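Local coordinates for putative aspartate aminotransferase (PDB 1IUG), which probably transfers amino groups between amino acids and 2-oxo acids with the help of pyridoxal 5'-phosphate, as a class-V aminotransferase, at residues Ala63-Ala66 with Leu67-Leu71; Leu42-Ala46 with Phe47-Gly51; Pro294-Arg297 with Val298-Phe302. All coordinates share one frame; numbering follows the deposited sequence.

In the fold
All three contacts are local, each within a helix or at its end, and none touches another: the nearest atoms of contacts 1 and 2 stay about 8 Å apart. Contacts 1 and 2 flank the seven-stranded sheet, one inside helix 60-71, the other at the turn between helix 30-47 and strand 52-57; contact 3 lies on the opposite side of the chain's centre from the other two, on helix 295-303 beside the five-stranded sheet. Contact 1 is wholly buried: E65 reaches the second subunit, K69 goes on to helix 85-96 and the asparagine to residues 213-215. Contacts 2 and 3 are partly buried: nonpolar residues face their sheets, whereas R44 lies along a loop and K299 over an aromatic ring.

Contact 1 of 3, residues Ala63-Ala66 with Leu67-Leu71; sequences AMEA and LVKNL
A63 O takes the backbone N of L67 at 3.1 Å, and M64 O does the same for V68 N one residue on. V68 also lays its CG2 methyl 3.3 Å from M64 O, beside that bond. E65 is tied twice to K69: its carbonyl O receives K69 N, and its carboxylate OE2 meets K69 NZ at 2.9 Å, an i to i+4 salt bridge along the helix. E65 OE1 accepts a hydrogen bond from Y212 N of the second subunit. The two side chains run side by side in the same direction; E65 swings its CG away from the backbone N (chi1 179°) and stays extended, while the lysine bends at chi2 and again at chi4 to bring its amine over. E96 binds the same amine, so two carboxylates probably offset its buried charge. A66 closes the series with a carbonyl O gripped by two donors of N70. ND2 comes in the carbonyl plane on a lone pair at 2.8 Å, whereas the backbone N, 3.1 Å from A66 O, sits above that plane. N70 ND2 also bonds L213 O and OD1 bonds L215 N, which joins this part of the helix to L213 and the start of helix 215-222. A leucine in place of this asparagine would probably leave A66 O with the backbone donor alone and the L213 carbonyl and L215 amide without their mates. Helix 60-71 is held between helix 85-96, where M64 and V68 lie on F90 and I93, and the seven-stranded sheet, where A63 and L67 touch A180 and A178 of strand 178-182.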
ATOM      1  N   ALA A  63       4.792   6.910   3.533  1.00 21.60           N
ATOM      2  CA  ALA A  63       5.664   7.876   2.863  1.00 21.46           C
ATOM      3  C   ALA A  63       6.423   8.726   3.886  1.00 21.06           C
ATOM      4  O   ALA A  63       7.579   9.088   3.663  1.00 21.87           O
ATOM      5  CB  ALA A  63       4.842   8.772   1.930  1.00 18.74           C
ATOM      6  N   MET A  64       5.764   9.044   5.002  1.00 21.16           N
ATOM      7  CA  MET A  64       6.378   9.836   6.070  1.00 23.04           C
ATOM      8  C   MET A  64       7.524   9.059   6.710  1.00 23.13           C
ATOM      9  O   MET A  64       8.598   9.609   6.941  1.00 23.57           O
ATOM     10  CB  MET A  64       5.346  10.199   7.137  1.00 23.34           C
ATOM     11  CG  MET A  64       4.331  11.232   6.707  1.00 25.31           C
ATOM     12  SD  MET A  64       2.984  11.356   7.903  1.00 29.53           S
ATOM     13  CE  MET A  64       3.753  12.264   9.250  1.00 25.69           C
ATOM     14  N   GLU A  65       7.288   7.774   6.967  1.00 23.68           N
ATOM     15  CA  GLU A  65       8.292   6.898   7.561  1.00 24.03           C
ATOM     16  C   GLU A  65       9.483   6.697   6.633  1.00 24.33           C
ATOM     17  O   GLU A  65      10.627   6.694   7.085  1.00 25.15           O
ATOM     18  CB  GLU A  65       7.685   5.533   7.909  1.00 23.98           C
ATOM     19  CG  GLU A  65       8.694   4.553   8.519  1.00 24.28           C
ATOM     20  CD  GLU A  65       8.056   3.280   9.046  1.00 23.71           C
ATOM     21  OE1 GLU A  65       6.855   3.294   9.379  1.00 25.48           O
ATOM     22  OE2 GLU A  65       8.764   2.261   9.143  1.00 24.94           O
ATOM     23  N   ALA A  66       9.212   6.525   5.341  1.00 23.00           N
ATOM     24  CA  ALA A  66      10.271   6.318   4.357  1.00 23.58           C
ATOM     25  C   ALA A  66      11.159   7.550   4.227  1.00 24.64           C
ATOM     26  O   ALA A  66      12.370   7.431   4.031  1.00 25.18           O
ATOM     27  CB  ALA A  66       9.677   5.958   3.012  1.00 23.87           C
ATOM     28  N   LEU A  67      10.544   8.726   4.316  1.00 25.47           N
ATOM     29  CA  LEU A  67      11.265   9.990   4.221  1.00 25.46           C
ATOM     30  C   LEU A  67      12.255  10.095   5.376  1.00 26.15           C
ATOM     31  O   LEU A  67      13.438  10.360   5.162  1.00 26.30           O
ATOM     32  CB  LEU A  67      10.278  11.164   4.268  1.00 22.68           C
ATOM     33  CG  LEU A  67      10.775  12.614   4.133  1.00 24.92           C
ATOM     34  CD1 LEU A  67       9.613  13.484   3.697  1.00 23.86           C
ATOM     35  CD2 LEU A  67      11.369  13.150   5.442  1.00 22.97           C
ATOM     36  N   VAL A  68      11.755   9.872   6.592  1.00 27.37           N
ATOM     37  CA  VAL A  68      12.559   9.953   7.809  1.00 29.26           C
ATOM     38  C   VAL A  68      13.693   8.928   7.854  1.00 29.43           C
ATOM     39  O   VAL A  68      14.842   9.281   8.128  1.00 28.22           O
ATOM     40  CB  VAL A  68      11.663   9.805   9.068  1.00 29.63           C
ATOM     41  CG1 VAL A  68      12.510   9.761  10.340  1.00 29.95           C
ATOM     42  CG2 VAL A  68      10.675  10.958   9.139  1.00 27.57           C
ATOM     43  N   LYS A  69      13.357   7.671   7.570  1.00 29.17           N
ATOM     44  CA  LYS A  69      14.312   6.559   7.569  1.00 29.41           C
ATOM     45  C   LYS A  69      15.452   6.724   6.565  1.00 28.71           C
ATOM     46  O   LYS A  69      16.595   6.382   6.852  1.00 27.98           O
ATOM     47  CB  LYS A  69      13.602   5.245   7.213  1.00 32.20           C
ATOM     48  CG  LYS A  69      12.726   4.608   8.280  1.00 34.42           C
ATOM     49  CD  LYS A  69      13.510   4.267   9.516  1.00 38.15           C
ATOM     50  CE  LYS A  69      12.651   3.602  10.581  1.00 42.26           C
ATOM     51  NZ  LYS A  69      11.235   3.420  10.171  1.00 45.12           N
ATOM     52  N   ASN A  70      15.124   7.202   5.372  1.00 26.77           N
ATOM     53  CA  ASN A  70      16.116   7.345   4.318  1.00 27.56           C
ATOM     54  C   ASN A  70      16.939   8.626   4.274  1.00 27.93           C
ATOM     55  O   ASN A  70      17.816   8.759   3.423  1.00 26.54           O
ATOM     56  CB  ASN A  70      15.460   7.091   2.958  1.00 27.23           C
ATOM     57  CG  ASN A  70      15.053   5.642   2.771  1.00 26.69           C
ATOM     58  OD1 ASN A  70      15.742   4.878   2.102  1.00 25.99           O
ATOM     59  ND2 ASN A  70      13.931   5.258   3.366  1.00 27.22           N
ATOM     60  N   LEU A  71      16.660   9.562   5.176  1.00 29.11           N
ATOM     61  CA  LEU A  71      17.401  10.823   5.214  1.00 31.66           C
ATOM     62  C   LEU A  71      18.124  11.046   6.532  1.00 32.19           C
ATOM     63  O   LEU A  71      18.992  11.908   6.626  1.00 33.35           O
ATOM     64  CB  LEU A  71      16.477  12.008   4.934  1.00 31.50           C
ATOM     65  CG  LEU A  71      16.031  12.155   3.480  1.00 32.77           C
ATOM     66  CD1 LEU A  71      15.025  13.278   3.374  1.00 32.79           C
ATOM     67  CD2 LEU A  71      17.232  12.404   2.583  1.00 32.67           C
TER

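Contact 2 of 3, residues Leu42-Ala46 with Phe47-Gly51; sequences LLREA and FRTEG
F47 N bonds L43 O at 2.9 Å in the last regular turn, after which R48 takes positive phi (62°) and its N splits between E45 O at 3.1 Å and, weakly, R44 O. T49 N adds a long, weak bond to R44 O. The E45 carbonyl is approached from well above its plane, as the chain turns off the helix. F47 sets its ring edge against the helix: L43 O lies at that edge, near the ring plane, 3.2 Å from CD1. L43 and F47 share V53 of strand 52-57 as a neighbour, L43 also resting on F195 and F47 on A197 of strand 193-198. This is a helix-to-strand connection, in which helix 30-47 packs on strands 52-57 and 193-198 at one end of the large sheet and the next residues lead straight into 52-57, one of its two outermost strands. Within it T49 forms an ST turn, OG1 accepting G51 N at 2.9 Å; the same hydroxyl meets E172. R44 reaches forward over this loop. Bent at chi2 and chi3 (-63° and -81°), it carries its guanidinium past T49, whose backbone O accepts NE in a weak bond of 2.9 Å at the group's edge, while the backbone C of E50 lies over one face. The methyl CG2 of T49 packs 3.8 Å from R44 CD. E50 OE2 remains 4.0 Å from R44 NH2, well out of the guanidinium plane, an attraction of charges alone.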
ATOM      1  N   LEU A  42       4.491  14.131 -13.784  1.00 23.79           N
ATOM      2  CA  LEU A  42       3.428  15.042 -13.376  1.00 25.24           C
ATOM      3  C   LEU A  42       3.529  15.417 -11.889  1.00 24.25           C
ATOM      4  O   LEU A  42       3.312  16.568 -11.516  1.00 23.10           O
ATOM      5  CB  LEU A  42       2.060  14.435 -13.697  1.00 26.25           C
ATOM      6  CG  LEU A  42       1.761  14.284 -15.193  1.00 28.53           C
ATOM      7  CD1 LEU A  42       0.477  13.503 -15.391  1.00 26.06           C
ATOM      8  CD2 LEU A  42       1.669  15.660 -15.858  1.00 27.24           C
ATOM      9  N   LEU A  43       3.871  14.447 -11.049  1.00 23.50           N
ATOM     10  CA  LEU A  43       4.017  14.689  -9.612  1.00 24.88           C
ATOM     11  C   LEU A  43       5.212  15.608  -9.388  1.00 26.71           C
ATOM     12  O   LEU A  43       5.265  16.372  -8.425  1.00 26.07           O
ATOM     13  CB  LEU A  43       4.209  13.361  -8.876  1.00 23.15           C
ATOM     14  CG  LEU A  43       2.930  12.537  -8.704  1.00 23.27           C
ATOM     15  CD1 LEU A  43       3.250  11.075  -8.448  1.00 22.02           C
ATOM     16  CD2 LEU A  43       2.102  13.126  -7.572  1.00 21.23           C
ATOM     17  N   ARG A  44       6.159  15.511 -10.313  1.00 29.76           N
ATOM     18  CA  ARG A  44       7.385  16.298 -10.345  1.00 31.91           C
ATOM     19  C   ARG A  44       6.992  17.769 -10.478  1.00 31.97           C
ATOM     20  O   ARG A  44       7.476  18.622  -9.733  1.00 32.16           O
ATOM     21  CB  ARG A  44       8.174  15.832 -11.565  1.00 37.32           C
ATOM     22  CG  ARG A  44       9.587  15.394 -11.325  1.00 44.44           C
ATOM     23  CD  ARG A  44      10.459  16.492 -10.802  1.00 49.04           C
ATOM     24  NE  ARG A  44      10.912  17.343 -11.905  1.00 53.69           N
ATOM     25  CZ  ARG A  44      11.419  16.900 -13.058  1.00 55.53           C
ATOM     26  NH1 ARG A  44      11.552  15.598 -13.295  1.00 55.77           N
ATOM     27  NH2 ARG A  44      11.803  17.769 -13.984  1.00 57.08           N
ATOM     28  N   GLU A  45       6.090  18.049 -11.416  1.00 31.29           N
ATOM     29  CA  GLU A  45       5.589  19.400 -11.651  1.00 31.36           C
ATOM     30  C   GLU A  45       4.726  19.856 -10.479  1.00 29.03           C
ATOM     31  O   GLU A  45       4.805  21.000 -10.053  1.00 28.38           O
ATOM     32  CB  GLU A  45       4.731  19.449 -12.912  1.00 32.59           C
ATOM     33  CG  GLU A  45       5.462  19.221 -14.214  1.00 40.63           C
ATOM     34  CD  GLU A  45       4.526  19.298 -15.414  1.00 45.54           C
ATOM     35  OE1 GLU A  45       3.570  20.111 -15.378  1.00 47.30           O
ATOM     36  OE2 GLU A  45       4.741  18.543 -16.388  1.00 48.59           O
ATOM     37  N   ALA A  46       3.876  18.957  -9.991  1.00 28.19           N
ATOM     38  CA  ALA A  46       2.985  19.254  -8.876  1.00 28.45           C
ATOM     39  C   ALA A  46       3.753  19.676  -7.626  1.00 28.19           C
ATOM     40  O   ALA A  46       3.333  20.593  -6.922  1.00 29.03           O
ATOM     41  CB  ALA A  46       2.095  18.049  -8.574  1.00 27.73           C
ATOM     42  N   PHE A  47       4.879  19.018  -7.365  1.00 27.10           N
ATOM     43  CA  PHE A  47       5.705  19.327  -6.199  1.00 28.18           C
ATOM     44  C   PHE A  47       6.639  20.524  -6.397  1.00 30.03           C
ATOM     45  O   PHE A  47       7.195  21.043  -5.424  1.00 28.69           O
ATOM     46  CB  PHE A  47       6.536  18.109  -5.787  1.00 26.82           C
ATOM     47  CG  PHE A  47       5.841  17.191  -4.821  1.00 28.31           C
ATOM     48  CD1 PHE A  47       5.397  15.935  -5.230  1.00 26.88           C
ATOM     49  CD2 PHE A  47       5.663  17.567  -3.491  1.00 25.80           C
ATOM     50  CE1 PHE A  47       4.793  15.069  -4.325  1.00 28.19           C
ATOM     51  CE2 PHE A  47       5.060  16.706  -2.580  1.00 23.85           C
ATOM     52  CZ  PHE A  47       4.625  15.456  -2.996  1.00 27.18           C
ATOM     53  N   ARG A  48       6.827  20.944  -7.650  1.00 30.52           N
ATOM     54  CA  ARG A  48       7.697  22.078  -7.967  1.00 32.04           C
ATOM     55  C   ARG A  48       9.119  21.743  -7.533  1.00 30.40           C
ATOM     56  O   ARG A  48       9.666  22.373  -6.628  1.00 29.36           O
ATOM     57  CB  ARG A  48       7.247  23.340  -7.218  1.00 36.84           C
ATOM     58  CG  ARG A  48       5.871  23.879  -7.543  1.00 43.18           C
ATOM     59  CD  ARG A  48       5.717  24.282  -8.989  1.00 51.10           C
ATOM     60  NE  ARG A  48       4.478  25.035  -9.198  1.00 57.31           N
ATOM     61  CZ  ARG A  48       4.217  26.229  -8.665  1.00 60.57           C
ATOM     62  NH1 ARG A  48       5.108  26.832  -7.880  1.00 60.68           N
ATOM     63  NH2 ARG A  48       3.056  26.825  -8.914  1.00 61.74           N
ATOM     64  N   THR A  49       9.693  20.714  -8.141  1.00 28.55           N
ATOM     65  CA  THR A  49      11.048  20.310  -7.802  1.00 27.83           C
ATOM     66  C   THR A  49      11.824  19.868  -9.030  1.00 27.23           C
ATOM     67  O   THR A  49      11.247  19.486 -10.042  1.00 26.50           O
ATOM     68  CB  THR A  49      11.072  19.171  -6.737  1.00 28.16           C
ATOM     69  OG1 THR A  49      12.432  18.838  -6.422  1.00 27.44           O
ATOM     70  CG2 THR A  49      10.371  17.924  -7.249  1.00 26.53           C
ATOM     71  N   GLU A  50      13.142  19.976  -8.942  1.00 28.33           N
ATOM     72  CA  GLU A  50      14.019  19.558 -10.021  1.00 31.34           C
ATOM     73  C   GLU A  50      14.479  18.144  -9.667  1.00 29.49           C
ATOM     74  O   GLU A  50      15.197  17.501 -10.431  1.00 28.79           O
ATOM     75  CB  GLU A  50      15.224  20.497 -10.110  1.00 36.98           C
ATOM     76  CG  GLU A  50      15.845  20.592 -11.498  1.00 48.06           C
ATOM     77  CD  GLU A  50      14.915  21.242 -12.509  1.00 53.45           C
ATOM     78  OE1 GLU A  50      14.463  22.382 -12.257  1.00 56.54           O
ATOM     79  OE2 GLU A  50      14.635  20.611 -13.554  1.00 57.20           O
ATOM     80  N   GLY A  51      14.040  17.672  -8.499  1.00 27.88           N
ATOM     81  CA  GLY A  51      14.400  16.349  -8.021  1.00 28.04           C
ATOM     82  C   GLY A  51      13.535  15.217  -8.538  1.00 27.52           C
ATOM     83  O   GLY A  51      13.039  15.263  -9.662  1.00 28.28           O
TER

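Contact 3 of 3, residues Pro294-Arg297 with Val298-Phe302; sequences PYAR and VKEAF
Y295 O accepts the backbone N of K299 at 2.8 Å, the donor lying nearly along the C=O axis. The next two carbonyls follow suit: A296 O takes E300 N from above its plane, and R297 O takes A301 N at 3.0 Å. Between side chains the main meeting is that of Y295 with K299. The tyrosine's CG stands opposite its own backbone N (chi1 171°), which carries the ring forward along the helix, and K299 CB lies over one face, 4.2 Å from the ring centroid and 19° off its normal, a CH-pi contact offset toward the rim. K299 CG continues the overlap, 3.8 Å from both CE2 and OH of Y295. The aliphatic start of the lysine thus lies over the CE2-CZ side of the ring before its chain bends at chi2. E300 lies instead on the exposed flank, its CG 3.2 Å from A296 O. On the inner side V298 sets CG1 in the plane of the F302 ring, at its edge; both residues rest on I309 of strand 307-311, while A301 and F302 reach V344 of helix 331-348. P294 is the N-cap residue and its O receives R297 N. Amphipathic helix 295-303 is thus laid on the small mixed sheet, probably that of the C-terminal domain of a fold-type I aminotransferase, with Y295 about 8 Å, side chain to side chain, from R322, which probably binds substrate.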
ATOM      1  N   PRO A 294     -23.310  18.599  22.108  1.00 51.58           N
ATOM      2  CA  PRO A 294     -22.366  17.492  21.909  1.00 50.15           C
ATOM      3  C   PRO A 294     -22.046  17.269  20.431  1.00 48.77           C
ATOM      4  O   PRO A 294     -22.842  17.618  19.553  1.00 47.28           O
ATOM      5  CB  PRO A 294     -23.126  16.282  22.475  1.00 50.90           C
ATOM      6  CG  PRO A 294     -24.164  16.885  23.378  1.00 51.59           C
ATOM      7  CD  PRO A 294     -24.600  18.087  22.598  1.00 51.75           C
ATOM      8  N   TYR A 295     -20.891  16.662  20.167  1.00 47.12           N
ATOM      9  CA  TYR A 295     -20.472  16.379  18.798  1.00 46.76           C
ATOM     10  C   TYR A 295     -21.486  15.478  18.095  1.00 45.85           C
ATOM     11  O   TYR A 295     -21.808  15.691  16.927  1.00 44.63           O
ATOM     12  CB  TYR A 295     -19.084  15.724  18.777  1.00 45.35           C
ATOM     13  CG  TYR A 295     -18.689  15.201  17.412  1.00 44.73           C
ATOM     14  CD1 TYR A 295     -18.494  16.071  16.342  1.00 43.54           C
ATOM     15  CD2 TYR A 295     -18.568  13.832  17.179  1.00 43.29           C
ATOM     16  CE1 TYR A 295     -18.198  15.594  15.075  1.00 44.54           C
ATOM     17  CE2 TYR A 295     -18.270  13.342  15.914  1.00 44.03           C
ATOM     18  CZ  TYR A 295     -18.088  14.227  14.866  1.00 44.22           C
ATOM     19  OH  TYR A 295     -17.817  13.750  13.606  1.00 42.82           O
ATOM     20  N   ALA A 296     -22.001  14.494  18.829  1.00 46.37           N
ATOM     21  CA  ALA A 296     -22.979  13.546  18.303  1.00 47.28           C
ATOM     22  C   ALA A 296     -24.207  14.226  17.702  1.00 47.83           C
ATOM     23  O   ALA A 296     -24.789  13.729  16.738  1.00 48.62           O
ATOM     24  CB  ALA A 296     -23.397  12.567  19.394  1.00 47.54           C
ATOM     25  N   ARG A 297     -24.585  15.373  18.259  1.00 48.56           N
ATOM     26  CA  ARG A 297     -25.742  16.122  17.777  1.00 49.52           C
ATOM     27  C   ARG A 297     -25.453  16.713  16.392  1.00 47.66           C
ATOM     28  O   ARG A 297     -26.299  16.664  15.504  1.00 46.82           O
ATOM     29  CB  ARG A 297     -26.104  17.230  18.780  1.00 53.11           C
ATOM     30  CG  ARG A 297     -27.606  17.536  18.929  1.00 57.74           C
ATOM     31  CD  ARG A 297     -28.246  17.998  17.628  1.00 62.16           C
ATOM     32  NE  ARG A 297     -29.701  18.127  17.717  1.00 66.03           N
ATOM     33  CZ  ARG A 297     -30.341  19.089  18.380  1.00 68.20           C
ATOM     34  NH1 ARG A 297     -29.662  20.025  19.033  1.00 69.65           N
ATOM     35  NH2 ARG A 297     -31.667  19.130  18.367  1.00 69.55           N
ATOM     36  N   VAL A 298     -24.253  17.262  16.215  1.00 47.01           N
ATOM     37  CA  VAL A 298     -23.843  17.858  14.941  1.00 46.36           C
ATOM     38  C   VAL A 298     -23.607  16.748  13.915  1.00 45.00           C
ATOM     39  O   VAL A 298     -23.960  16.878  12.743  1.00 43.64           O
ATOM     40  CB  VAL A 298     -22.544  18.696  15.109  1.00 46.82           C
ATOM     41  CG1 VAL A 298     -22.151  19.352  13.793  1.00 45.72           C
ATOM     42  CG2 VAL A 298     -22.741  19.754  16.183  1.00 46.99           C
ATOM     43  N   LYS A 299     -23.015  15.657  14.389  1.00 45.05           N
ATOM     44  CA  LYS A 299     -22.706  14.479  13.586  1.00 44.66           C
ATOM     45  C   LYS A 299     -24.010  13.925  12.996  1.00 44.36           C
ATOM     46  O   LYS A 299     -24.092  13.657  11.795  1.00 43.66           O
ATOM     47  CB  LYS A 299     -22.013  13.453  14.499  1.00 46.59           C
ATOM     48  CG  LYS A 299     -21.283  12.261  13.865  1.00 48.88           C
ATOM     49  CD  LYS A 299     -22.170  11.346  13.039  1.00 53.47           C
ATOM     50  CE  LYS A 299     -21.381  10.173  12.453  1.00 57.20           C
ATOM     51  NZ  LYS A 299     -19.926  10.178  12.818  1.00 58.36           N
ATOM     52  N   GLU A 300     -25.039  13.807  13.832  1.00 43.74           N
ATOM     53  CA  GLU A 300     -26.332  13.288  13.390  1.00 44.26           C
ATOM     54  C   GLU A 300     -27.130  14.273  12.544  1.00 41.93           C
ATOM     55  O   GLU A 300     -27.888  13.864  11.664  1.00 41.79           O
ATOM     56  CB  GLU A 300     -27.164  12.811  14.585  1.00 47.57           C
ATOM     57  CG  GLU A 300     -26.607  11.560  15.254  1.00 52.90           C
ATOM     58  CD  GLU A 300     -27.380  11.161  16.502  1.00 57.51           C
ATOM     59  OE1 GLU A 300     -26.857  11.369  17.621  1.00 58.86           O
ATOM     60  OE2 GLU A 300     -28.510  10.638  16.365  1.00 59.14           O
ATOM     61  N   ALA A 301     -26.955  15.568  12.800  1.00 38.87           N
ATOM     62  CA  ALA A 301     -27.656  16.596  12.037  1.00 36.47           C
ATOM     63  C   ALA A 301     -27.200  16.558  10.578  1.00 35.98           C
ATOM     64  O   ALA A 301     -28.011  16.691   9.661  1.00 36.10           O
ATOM     65  CB  ALA A 301     -27.406  17.968  12.638  1.00 35.36           C
ATOM     66  N   PHE A 302     -25.900  16.383  10.367  1.00 35.20           N
ATOM     67  CA  PHE A 302     -25.360  16.300   9.015  1.00 34.92           C
ATOM     68  C   PHE A 302     -25.731  14.958   8.381  1.00 34.31           C
ATOM     69  O   PHE A 302     -26.099  14.899   7.207  1.00 32.32           O
ATOM     70  CB  PHE A 302     -23.837  16.487   9.024  1.00 33.97           C
ATOM     71  CG  PHE A 302     -23.402  17.925   8.969  1.00 32.42           C
ATOM     72  CD1 PHE A 302     -22.912  18.563  10.102  1.00 31.87           C
ATOM     73  CD2 PHE A 302     -23.496  18.646   7.782  1.00 32.68           C
ATOM     74  CE1 PHE A 302     -22.521  19.903  10.057  1.00 31.16           C
ATOM     75  CE2 PHE A 302     -23.107  19.987   7.724  1.00 33.16           C
ATOM     76  CZ  PHE A 302     -22.619  20.616   8.866  1.00 31.37           C
TER